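PDB 4NLM: Lmo1340 protein from Listeria monocytogenes, which is of unknown function but is probably a surface lipoprotein, built around a YqgU-like six-bladed beta-propeller domain. Local coordinates for residues N102-S107 with T137-N142; P146-F151 with N164-L169; T286-K291 with K303-D308. One frame throughout, in Å; residues are numbered along the deposited sequence. Where two conformers were deposited one is given.

Interaction 1 (N102-S107 with T137-N142); sequences NILLYS and TTFYWN
L104 and Y106 meet F139 and W141 across two strands, 102-107 and 137-141, which run almost antiparallel (169°) but with axes 10.2 Å apart, so that no backbone hydrogen bond spans them and side chains fill the space between. F139 projects into the middle of the contact. With CG beside its own backbone N (chi1 -63°), its ring is set between L104 and T137 and covered on both faces. On one face sits L104 CD2, 3.8 Å from the centroid of the F139 ring in a CH-pi contact displaced toward the rim; on the opposite face lies CG2 of T137, from the same strand as the ring. The far end of the ring meets Y106. There the edge of F139 is turned toward the face of the tyrosine in an offset edge-to-face pair, with the planes at 66°, the two centroids 5.3 Å apart and F139 CZ 3.6 Å from Y106 CG. The strands belong to consecutive four-stranded antiparallel sheets, 102-108 being the second strand of one and 137-141 the first of the next, and the contact is the buried face-to-face packing of adjacent blades in a beta propeller. At its other end, W141 reaches across with the six-membered part of its indole. CZ3 of W141 comes 3.5 Å from L104 CB, and CH2 of W141 approaches the backbone edge-on, 3.9 Å from I103 C, while N102 CB touches the same corner. The indole NE1 points elsewhere, to the carbonyl oxygen of P146, which fixes the rotation of the ring. The hydroxyls of Y106 and T137 do not bond to each other; both are hydrogen-bonded to the carbonyl oxygen of L135, in the connection leading into strand 137-141.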
loop_
_atom_site.group_PDB
_atom_site.type_symbol
_atom_site.label_atom_id
_atom_site.label_comp_id
_atom_site.label_asym_id
_atom_site.label_seq_id
_atom_site.Cartn_x
_atom_site.Cartn_y
_atom_site.Cartn_z
ATOM N N ASN A 102 -5.241 1.659 -14.681
ATOM C CA ASN A 102 -4.306 0.633 -15.107
ATOM C C ASN A 102 -3.876 -0.256 -13.963
ATOM O O ASN A 102 -4.015 0.092 -12.811
ATOM C CB ASN A 102 -3.019 1.296 -15.636
ATOM C CG ASN A 102 -3.242 2.135 -16.875
ATOM O OD1 ASN A 102 -3.701 1.627 -17.900
ATOM N ND2 ASN A 102 -2.926 3.393 -16.799
ATOM N N ILE A 103 -3.290 -1.376 -14.342
ATOM C CA ILE A 103 -2.663 -2.302 -13.437
ATOM C C ILE A 103 -1.184 -2.422 -13.829
ATOM O O ILE A 103 -0.863 -2.385 -15.011
ATOM C CB ILE A 103 -3.298 -3.696 -13.566
ATOM C CG1 ILE A 103 -4.731 -3.684 -13.040
ATOM C CG2 ILE A 103 -2.480 -4.739 -12.803
ATOM C CD1 ILE A 103 -5.534 -4.915 -13.392
ATOM N N LEU A 104 -0.308 -2.508 -12.825
ATOM C CA LEU A 104 1.066 -2.923 -13.015
ATOM C C LEU A 104 1.141 -4.386 -12.631
ATOM O O LEU A 104 0.700 -4.773 -11.538
ATOM C CB LEU A 104 1.991 -2.172 -12.090
ATOM C CG LEU A 104 3.379 -2.747 -11.901
ATOM C CD1 LEU A 104 4.216 -2.608 -13.135
ATOM C CD2 LEU A 104 4.061 -2.090 -10.729
ATOM N N LEU A 105 1.650 -5.199 -13.542
ATOM C CA LEU A 105 1.899 -6.599 -13.271
ATOM C C LEU A 105 3.376 -6.855 -13.449
ATOM O O LEU A 105 3.939 -6.608 -14.524
ATOM C CB LEU A 105 1.130 -7.497 -14.242
ATOM C CG LEU A 105 1.357 -8.993 -14.075
ATOM C CD1 LEU A 105 0.911 -9.465 -12.708
ATOM C CD2 LEU A 105 0.619 -9.714 -15.182
ATOM N N TYR A 106 4.002 -7.359 -12.394
ATOM C CA TYR A 106 5.385 -7.787 -12.446
ATOM C C TYR A 106 5.338 -9.301 -12.319
ATOM O O TYR A 106 4.863 -9.830 -11.300
ATOM C CB TYR A 106 6.184 -7.143 -11.329
ATOM C CG TYR A 106 7.648 -7.514 -11.256
ATOM C CD1 TYR A 106 8.449 -7.594 -12.397
ATOM C CD2 TYR A 106 8.241 -7.813 -10.034
ATOM C CE1 TYR A 106 9.780 -7.900 -12.322
ATOM C CE2 TYR A 106 9.580 -8.122 -9.962
ATOM C CZ TYR A 106 10.342 -8.179 -11.100
ATOM O OH TYR A 106 11.694 -8.524 -11.036
ATOM N N SER A 107 5.793 -10.000 -13.348
ATOM C CA SER A 107 5.692 -11.429 -13.385
ATOM C C SER A 107 6.907 -12.039 -14.078
ATOM O O SER A 107 7.639 -11.368 -14.768
ATOM C CB SER A 107 4.418 -11.877 -14.084
ATOM O OG SER A 107 4.358 -11.479 -15.440
ATOM N N THR A 137 11.676 -6.662 -6.059
ATOM C CA THR A 137 11.436 -5.271 -6.451
ATOM C C THR A 137 10.268 -4.690 -5.666
ATOM O O THR A 137 9.240 -5.347 -5.464
ATOM C CB THR A 137 11.096 -5.219 -7.947
ATOM O OG1 THR A 137 12.119 -5.872 -8.712
ATOM C CG2 THR A 137 10.958 -3.791 -8.418
ATOM N N THR A 138 10.411 -3.426 -5.293
ATOM C CA THR A 138 9.344 -2.697 -4.616
ATOM C C THR A 138 8.971 -1.522 -5.515
ATOM O O THR A 138 9.856 -0.773 -5.948
ATOM C CB THR A 138 9.772 -2.198 -3.213
ATOM O OG1 THR A 138 10.260 -3.297 -2.459
ATOM C CG2 THR A 138 8.618 -1.538 -2.477
ATOM N N PHE A 139 7.673 -1.308 -5.761
ATOM C CA PHE A 139 7.211 -0.338 -6.715
ATOM C C PHE A 139 6.481 0.835 -6.094
ATOM O O PHE A 139 5.663 0.620 -5.205
ATOM C CB PHE A 139 6.264 -0.990 -7.729
ATOM C CG PHE A 139 6.879 -2.057 -8.577
ATOM C CD1 PHE A 139 6.898 -3.371 -8.137
ATOM C CD2 PHE A 139 7.417 -1.770 -9.818
ATOM C CE1 PHE A 139 7.453 -4.372 -8.908
ATOM C CE2 PHE A 139 7.972 -2.785 -10.581
ATOM C CZ PHE A 139 7.987 -4.096 -10.134
ATOM N N TYR A 140 6.688 2.055 -6.620
ATOM C CA TYR A 140 6.075 3.290 -6.137
ATOM C C TYR A 140 5.496 4.015 -7.332
ATOM O O TYR A 140 6.241 4.566 -8.153
ATOM C CB TYR A 140 7.118 4.147 -5.437
ATOM C CG TYR A 140 7.704 3.459 -4.234
ATOM C CD1 TYR A 140 7.098 3.544 -3.005
ATOM C CD2 TYR A 140 8.822 2.671 -4.340
ATOM C CE1 TYR A 140 7.604 2.914 -1.896
ATOM C CE2 TYR A 140 9.329 2.008 -3.239
ATOM C CZ TYR A 140 8.718 2.157 -2.018
ATOM O OH TYR A 140 9.188 1.520 -0.904
ATOM N N TRP A 141 4.180 4.031 -7.429
ATOM C CA TRP A 141 3.512 4.643 -8.582
ATOM C C TRP A 141 3.256 6.121 -8.282
ATOM O O TRP A 141 2.635 6.426 -7.287
ATOM C CB TRP A 141 2.189 3.932 -8.835
ATOM C CG TRP A 141 1.714 3.953 -10.261
ATOM C CD1 TRP A 141 1.795 4.966 -11.160
ATOM C CD2 TRP A 141 1.109 2.842 -10.940
ATOM N NE1 TRP A 141 1.263 4.566 -12.331
ATOM C CE2 TRP A 141 0.846 3.266 -12.245
ATOM C CE3 TRP A 141 0.757 1.526 -10.556
ATOM C CZ2 TRP A 141 0.279 2.445 -13.190
ATOM C CZ3 TRP A 141 0.164 0.737 -11.478
ATOM C CH2 TRP A 141 -0.031 1.170 -12.788
ATOM N N ASN A 142 3.685 7.035 -9.145
ATOM C CA ASN A 142 3.547 8.472 -8.938
ATOM C C ASN A 142 2.098 8.905 -9.071
ATOM O O ASN A 142 1.501 8.739 -10.104
ATOM C CB ASN A 142 4.477 9.164 -9.943
ATOM C CG ASN A 142 4.626 10.654 -9.718
ATOM O OD1 ASN A 142 3.672 11.369 -9.428
ATOM N ND2 ASN A 142 5.832 11.132 -9.886
#

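Interaction 2 (P146-F151 with N164-L169); sequences PEKIMF and NWDYTL
E147, N164 and W165 have the most surface buried where strand 148-151 pairs with strand 164-166 in an antiparallel hairpin. W165 supplies the centre of the pairing. Opposite I149 it forms a hydrogen-bonded pair: W165 N donates to I149 O at 2.8 Å in a nearly straight bond (173°), and I149 N returns one to W165 O at 2.9 Å. The side chains of this pair leave on the same side of the sheet. W165 CB lies at the edge of the F151 ring, close to its plane, 3.9 Å from CE2 of F151, and the indole is covered on one face by CB of Y167. N164 works on the opposite side. With its CG anti to the backbone N (chi1 -178°), the amide is brought back over the partner strand, its OD1 3.6 Å from K148 CB and its ND2 alongside the K148 chain. N164 OD1 also lies 3.4 Å from I149 O; both are acceptors, and no bond joins them. E147 stands where the strands begin to part. Its carbonyl oxygen accepts from Y167 N at 3.0 Å, extending the pairing beyond the K148-D166 bridge, and its CA rests off-centre over the Y167 ring, 4.2 Å from the centroid. T168 is held by D166: T168 OG1 donates to D166 OD1 at 2.7 Å, and L169 N reaches the same oxygen from above the carboxylate plane, completing an Asx motif. The I149, W165 and Y167 side packs against strands 114-120 and 126-132 of the preceding blade through M116, I118 and R130. The K148, M150 and N164 side meets W184 of strand 182-184 in the following blade, and K148 NZ forms a salt bridge with D187.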
loop_
_atom_site.group_PDB
_atom_site.type_symbol
_atom_site.label_atom_id
_atom_site.label_comp_id
_atom_site.label_asym_id
_atom_site.label_seq_id
_atom_site.Cartn_x
_atom_site.Cartn_y
_atom_site.Cartn_z
ATOM N N PRO A 146 1.007 9.768 -13.211
ATOM C CA PRO A 146 0.972 8.309 -13.199
ATOM C C PRO A 146 1.586 7.582 -14.410
ATOM O O PRO A 146 1.516 6.341 -14.487
ATOM C CB PRO A 146 -0.507 7.996 -12.965
ATOM C CG PRO A 146 -1.201 9.168 -13.571
ATOM C CD PRO A 146 -0.336 10.350 -13.242
ATOM N N GLU A 147 2.250 8.333 -15.266
ATOM C CA GLU A 147 3.059 7.749 -16.298
ATOM C C GLU A 147 4.389 7.222 -15.697
ATOM O O GLU A 147 5.164 6.515 -16.362
ATOM C CB GLU A 147 3.347 8.794 -17.365
ATOM C CG GLU A 147 2.123 9.197 -18.212
ATOM C CD GLU A 147 1.125 10.180 -17.581
ATOM O OE1 GLU A 147 1.454 10.891 -16.606
ATOM O OE2 GLU A 147 -0.014 10.294 -18.098
ATOM N N LYS A 148 4.691 7.628 -14.467
ATOM C CA LYS A 148 5.966 7.302 -13.840
ATOM C C LYS A 148 5.831 6.293 -12.698
ATOM O O LYS A 148 5.020 6.495 -11.778
ATOM C CB LYS A 148 6.583 8.538 -13.213
ATOM C CG LYS A 148 6.836 9.655 -14.185
ATOM C CD LYS A 148 7.522 10.812 -13.494
ATOM C CE LYS A 148 7.473 12.025 -14.416
ATOM N NZ LYS A 148 8.278 13.134 -13.853
ATOM N N ILE A 149 6.642 5.235 -12.755
ATOM C CA ILE A 149 6.714 4.242 -11.703
ATOM C C ILE A 149 8.164 4.128 -11.304
ATOM O O ILE A 149 9.048 3.785 -12.120
ATOM C CB ILE A 149 6.149 2.887 -12.138
ATOM C CG1 ILE A 149 4.689 3.022 -12.571
ATOM C CG2 ILE A 149 6.220 1.875 -10.996
ATOM C CD1 ILE A 149 4.104 1.740 -13.124
HETATM N N MSE A 150 8.435 4.403 -10.041
HETATM C CA MSE A 150 9.769 4.261 -9.507
HETATM C C MSE A 150 9.848 2.901 -8.829
HETATM O O MSE A 150 8.868 2.414 -8.266
HETATM C CB MSE A 150 9.990 5.400 -8.509
HETATM C CG MSE A 150 11.215 5.327 -7.614
HETATM SE SE MSE A 150 11.383 7.071 -6.723
HETATM C CE MSE A 150 9.858 7.032 -5.465
ATOM N N PHE A 151 11.004 2.261 -8.846
ATOM C CA PHE A 151 11.158 0.980 -8.207
ATOM C C PHE A 151 12.549 0.758 -7.692
ATOM O O PHE A 151 13.553 1.233 -8.256
ATOM C CB PHE A 151 10.678 -0.154 -9.116
ATOM C CG PHE A 151 11.302 -0.180 -10.460
ATOM C CD1 PHE A 151 12.437 -0.929 -10.661
ATOM C CD2 PHE A 151 10.729 0.465 -11.532
ATOM C CE1 PHE A 151 13.063 -0.987 -11.886
ATOM C CE2 PHE A 151 11.339 0.404 -12.778
ATOM C CZ PHE A 151 12.501 -0.317 -12.948
ATOM N N ASN A 164 13.515 5.025 -12.181
ATOM C CA ASN A 164 12.217 5.560 -12.563
ATOM C C ASN A 164 11.920 5.204 -13.995
ATOM O O ASN A 164 12.704 5.509 -14.895
ATOM C CB ASN A 164 12.186 7.075 -12.430
ATOM C CG ASN A 164 10.832 7.669 -12.781
ATOM O OD1 ASN A 164 9.792 7.130 -12.412
ATOM N ND2 ASN A 164 10.847 8.772 -13.472
ATOM N N TRP A 165 10.796 4.552 -14.212
ATOM C CA TRP A 165 10.320 4.205 -15.520
ATOM C C TRP A 165 9.156 5.055 -15.945
ATOM O O TRP A 165 8.121 4.979 -15.288
ATOM C CB TRP A 165 9.899 2.741 -15.512
ATOM C CG TRP A 165 9.425 2.182 -16.836
ATOM C CD1 TRP A 165 9.917 2.459 -18.075
ATOM C CD2 TRP A 165 8.402 1.179 -17.027
ATOM N NE1 TRP A 165 9.281 1.685 -19.035
ATOM C CE2 TRP A 165 8.350 0.893 -18.415
ATOM C CE3 TRP A 165 7.536 0.494 -16.162
ATOM C CZ2 TRP A 165 7.447 -0.016 -18.951
ATOM C CZ3 TRP A 165 6.652 -0.434 -16.707
ATOM C CH2 TRP A 165 6.622 -0.688 -18.080
ATOM N N ASP A 166 9.356 5.894 -16.970
ATOM C CA ASP A 166 8.246 6.613 -17.575
ATOM C C ASP A 166 7.801 5.699 -18.690
ATOM O O ASP A 166 8.453 5.622 -19.748
ATOM C CB ASP A 166 8.628 7.982 -18.121
ATOM C CG ASP A 166 7.438 8.714 -18.648
ATOM O OD1 ASP A 166 6.542 8.048 -19.243
ATOM O OD2 ASP A 166 7.359 9.937 -18.448
ATOM N N TYR A 167 6.736 4.953 -18.435
ATOM C CA TYR A 167 6.348 3.909 -19.375
ATOM C C TYR A 167 5.695 4.444 -20.634
ATOM O O TYR A 167 5.585 3.730 -21.619
ATOM C CB TYR A 167 5.475 2.849 -18.699
ATOM C CG TYR A 167 4.157 3.351 -18.171
ATOM C CD1 TYR A 167 3.078 3.522 -19.012
ATOM C CD2 TYR A 167 3.972 3.570 -16.799
ATOM C CE1 TYR A 167 1.840 3.960 -18.506
ATOM C CE2 TYR A 167 2.759 3.984 -16.290
ATOM C CZ TYR A 167 1.693 4.193 -17.140
ATOM O OH TYR A 167 0.492 4.616 -16.616
ATOM N N THR A 168 5.267 5.697 -20.603
ATOM C CA THR A 168 4.673 6.339 -21.770
ATOM C C THR A 168 5.750 6.826 -22.733
ATOM O O THR A 168 5.491 6.953 -23.929
ATOM C CB THR A 168 3.698 7.465 -21.375
ATOM O OG1 THR A 168 4.401 8.590 -20.832
ATOM C CG2 THR A 168 2.619 7.007 -20.428
ATOM N N LEU A 169 6.947 7.081 -22.212
ATOM C CA LEU A 169 8.054 7.575 -23.026
ATOM C C LEU A 169 9.193 6.576 -23.188
ATOM O O LEU A 169 10.220 6.901 -23.780
ATOM C CB LEU A 169 8.590 8.871 -22.417
ATOM C CG LEU A 169 7.559 10.008 -22.399
ATOM C CD1 LEU A 169 8.170 11.258 -21.788
ATOM C CD2 LEU A 169 7.010 10.294 -23.799
#

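Interaction 3 (T286-K291 with K303-D308); sequences TFVPYK and KLVKID
T286 and V305 form a hydrogen-bonded antiparallel pair, joined by V305 N to T286 O at 2.9 Å, an almost straight bond (177°), and by the longer T286 N to V305 O at 3.1 Å. Two residues on, V288 and K303 exchange a second pair of backbone bonds. The strand segments lie at 127°, a strongly twisted pairing. Between these pairs, F287 and L304 sit on one side of the sheet, where CG of L304, anti to its backbone N (chi1 177°), carries CD1 over the middle of the F287 ring, 4.0 Å from its centroid and close to the ring normal, in a CH-pi contact. On the other side lie T286, V288, K303 and V305. In the conformer described here, CG2 of V305 touches both T286 CG2 and V288 CG2, each at 3.7 Å, the threonine lying side by side with the valine and V288 crossing it at about a right angle. Past the end of the strand, Y290 folds back along K303, and its OH comes 3.6 Å from K303 CB.

Further out, T286 OG1 donates to F287 O, and Y290 OH is hydrogen-bonded to E319 and to the backbone N of L320. The pair forms two strands of a propeller blade, with L304 packing on I317 of strand 313-321, while V288 lies against Y259 of strand 255-266, and I307 against Y259 and F257.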
loop_
_atom_site.group_PDB
_atom_site.type_symbol
_atom_site.label_atom_id
_atom_site.label_comp_id
_atom_site.label_asym_id
_atom_site.label_seq_id
_atom_site.Cartn_x
_atom_site.Cartn_y
_atom_site.Cartn_z
ATOM N N THR A 286 -6.396 3.726 11.295
ATOM C CA THR A 286 -5.303 2.908 11.819
ATOM C C THR A 286 -5.789 2.030 12.948
ATOM O O THR A 286 -6.712 2.389 13.687
ATOM C CB THR A 286 -4.143 3.783 12.349
ATOM O OG1 THR A 286 -3.036 2.981 12.750
ATOM C CG2 THR A 286 -4.577 4.738 13.437
ATOM N N PHE A 287 -5.131 0.893 13.104
ATOM C CA PHE A 287 -5.264 0.121 14.329
ATOM C C PHE A 287 -4.417 0.777 15.408
ATOM O O PHE A 287 -3.360 1.390 15.147
ATOM C CB PHE A 287 -4.895 -1.368 14.109
ATOM C CG PHE A 287 -5.898 -2.036 13.275
ATOM C CD1 PHE A 287 -7.085 -2.481 13.854
ATOM C CD2 PHE A 287 -5.712 -2.228 11.922
ATOM C CE1 PHE A 287 -8.060 -3.039 13.080
ATOM C CE2 PHE A 287 -6.681 -2.788 11.161
ATOM C CZ PHE A 287 -7.860 -3.224 11.745
ATOM N N VAL A 288 -4.890 0.641 16.646
ATOM C CA VAL A 288 -4.257 1.213 17.813
ATOM C C VAL A 288 -4.320 0.165 18.938
ATOM O O VAL A 288 -5.375 -0.365 19.185
ATOM C CB VAL A 288 -4.994 2.499 18.261
ATOM C CG1 VAL A 288 -4.409 3.092 19.499
ATOM C CG2 VAL A 288 -4.946 3.550 17.180
ATOM N N PRO A 289 -3.209 -0.046 19.649
ATOM C CA PRO A 289 -3.237 -0.982 20.761
ATOM C C PRO A 289 -3.906 -0.367 21.973
ATOM O O PRO A 289 -3.914 0.834 22.124
ATOM C CB PRO A 289 -1.743 -1.217 21.072
ATOM C CG PRO A 289 -0.996 -0.558 19.969
ATOM C CD PRO A 289 -1.863 0.502 19.426
ATOM N N TYR A 290 -4.391 -1.216 22.866
ATOM C CA TYR A 290 -4.986 -0.758 24.104
ATOM C C TYR A 290 -3.974 -0.362 25.169
ATOM O O TYR A 290 -4.292 0.401 26.075
ATOM C CB TYR A 290 -5.930 -1.804 24.672
ATOM C CG TYR A 290 -7.168 -1.949 23.853
ATOM C CD1 TYR A 290 -8.114 -0.938 23.837
ATOM C CD2 TYR A 290 -7.403 -3.070 23.101
ATOM C CE1 TYR A 290 -9.245 -1.051 23.087
ATOM C CE2 TYR A 290 -8.536 -3.186 22.320
ATOM C CZ TYR A 290 -9.468 -2.141 22.322
ATOM O OH TYR A 290 -10.622 -2.270 21.599
ATOM N N LYS A 291 -2.765 -0.895 25.070
ATOM C CA LYS A 291 -1.748 -0.568 26.053
ATOM C C LYS A 291 -0.358 -0.784 25.450
ATOM O O LYS A 291 -0.200 -1.508 24.480
ATOM C CB LYS A 291 -1.911 -1.403 27.320
ATOM C CG LYS A 291 -1.583 -2.860 27.130
ATOM C CD LYS A 291 -1.780 -3.713 28.388
ATOM C CE LYS A 291 -1.675 -5.170 27.986
ATOM N NZ LYS A 291 -1.789 -6.096 29.146
ATOM N N LYS A 303 -7.985 -1.640 18.609
ATOM C CA LYS A 303 -9.187 -0.973 18.105
ATOM C C LYS A 303 -8.842 -0.313 16.773
ATOM O O LYS A 303 -7.715 0.043 16.518
ATOM C CB LYS A 303 -9.738 0.042 19.054
ATOM C CG LYS A 303 -8.739 0.951 19.634
ATOM C CD LYS A 303 -9.457 1.996 20.461
ATOM C CE LYS A 303 -8.485 2.787 21.279
ATOM N NZ LYS A 303 -9.253 3.751 22.134
ATOM N N LEU A 304 -9.856 -0.241 15.939
ATOM C CA LEU A 304 -9.754 0.441 14.651
ATOM C C LEU A 304 -10.299 1.840 14.845
ATOM O O LEU A 304 -11.462 2.024 15.223
ATOM C CB LEU A 304 -10.557 -0.283 13.605
ATOM C CG LEU A 304 -10.565 0.403 12.239
ATOM C CD1 LEU A 304 -9.172 0.515 11.656
ATOM C CD2 LEU A 304 -11.472 -0.379 11.316
ATOM N N VAL A 305 -9.471 2.834 14.573
ATOM C CA VAL A 305 -9.933 4.195 14.717
ATOM C C VAL A 305 -9.822 4.952 13.422
ATOM O O VAL A 305 -9.107 4.574 12.492
ATOM C CB VAL A 305 -9.152 4.952 15.783
ATOM C CG1 VAL A 305 -9.205 4.209 17.104
ATOM C CG2 VAL A 305 -7.722 5.226 15.335
ATOM N N LYS A 306 -10.651 5.988 13.368
ATOM C CA LYS A 306 -10.647 6.962 12.274
ATOM C C LYS A 306 -10.278 8.317 12.865
ATOM O O LYS A 306 -10.942 8.818 13.789
ATOM C CB LYS A 306 -11.978 6.975 11.516
ATOM C CG LYS A 306 -13.208 7.602 12.113
ATOM C CD LYS A 306 -14.322 7.613 11.057
ATOM C CE LYS A 306 -15.649 8.076 11.649
ATOM N NZ LYS A 306 -16.811 7.711 10.793
ATOM N N ILE A 307 -9.183 8.848 12.355
ATOM C CA ILE A 307 -8.734 10.163 12.765
ATOM C C ILE A 307 -8.959 11.148 11.634
ATOM O O ILE A 307 -8.707 10.872 10.471
ATOM C CB ILE A 307 -7.227 10.099 13.044
ATOM C CG1 ILE A 307 -7.055 9.238 14.276
ATOM C CG2 ILE A 307 -6.585 11.478 13.207
ATOM C CD1 ILE A 307 -5.641 8.786 14.407
ATOM N N ASP A 308 -9.512 12.307 11.984
ATOM C CA ASP A 308 -9.665 13.407 11.045
ATOM C C ASP A 308 -8.635 14.444 11.493
ATOM O O ASP A 308 -8.867 15.201 12.426
ATOM C CB ASP A 308 -11.080 13.997 11.096
ATOM C CG ASP A 308 -11.289 15.155 10.122
ATOM O OD1 ASP A 308 -10.311 15.789 9.703
ATOM O OD2 ASP A 308 -12.457 15.443 9.844
#

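Overall arrangement
From the N terminus the three contacts follow in series; none nests within or crosses another. Interaction 1 brings strand 137-141 against strand 102-108 after the remaining strands of the latter's blade, 114-120 and 126-132, closing a loop that joins two successive blades. Interaction 2 closes the short hairpin within the second of these blades. The two touch, their centres about 10 Å apart, because strand 137-141 pairs edge to edge with strand 148-155, Y140 N probably bonding to M150 O. Interaction 3 holds together a later blade across the connection between 291 and 303. It lies on the opposite side of the chain's centre, about 29 Å, centre to centre, from interaction 1 and about 35 Å from interaction 2.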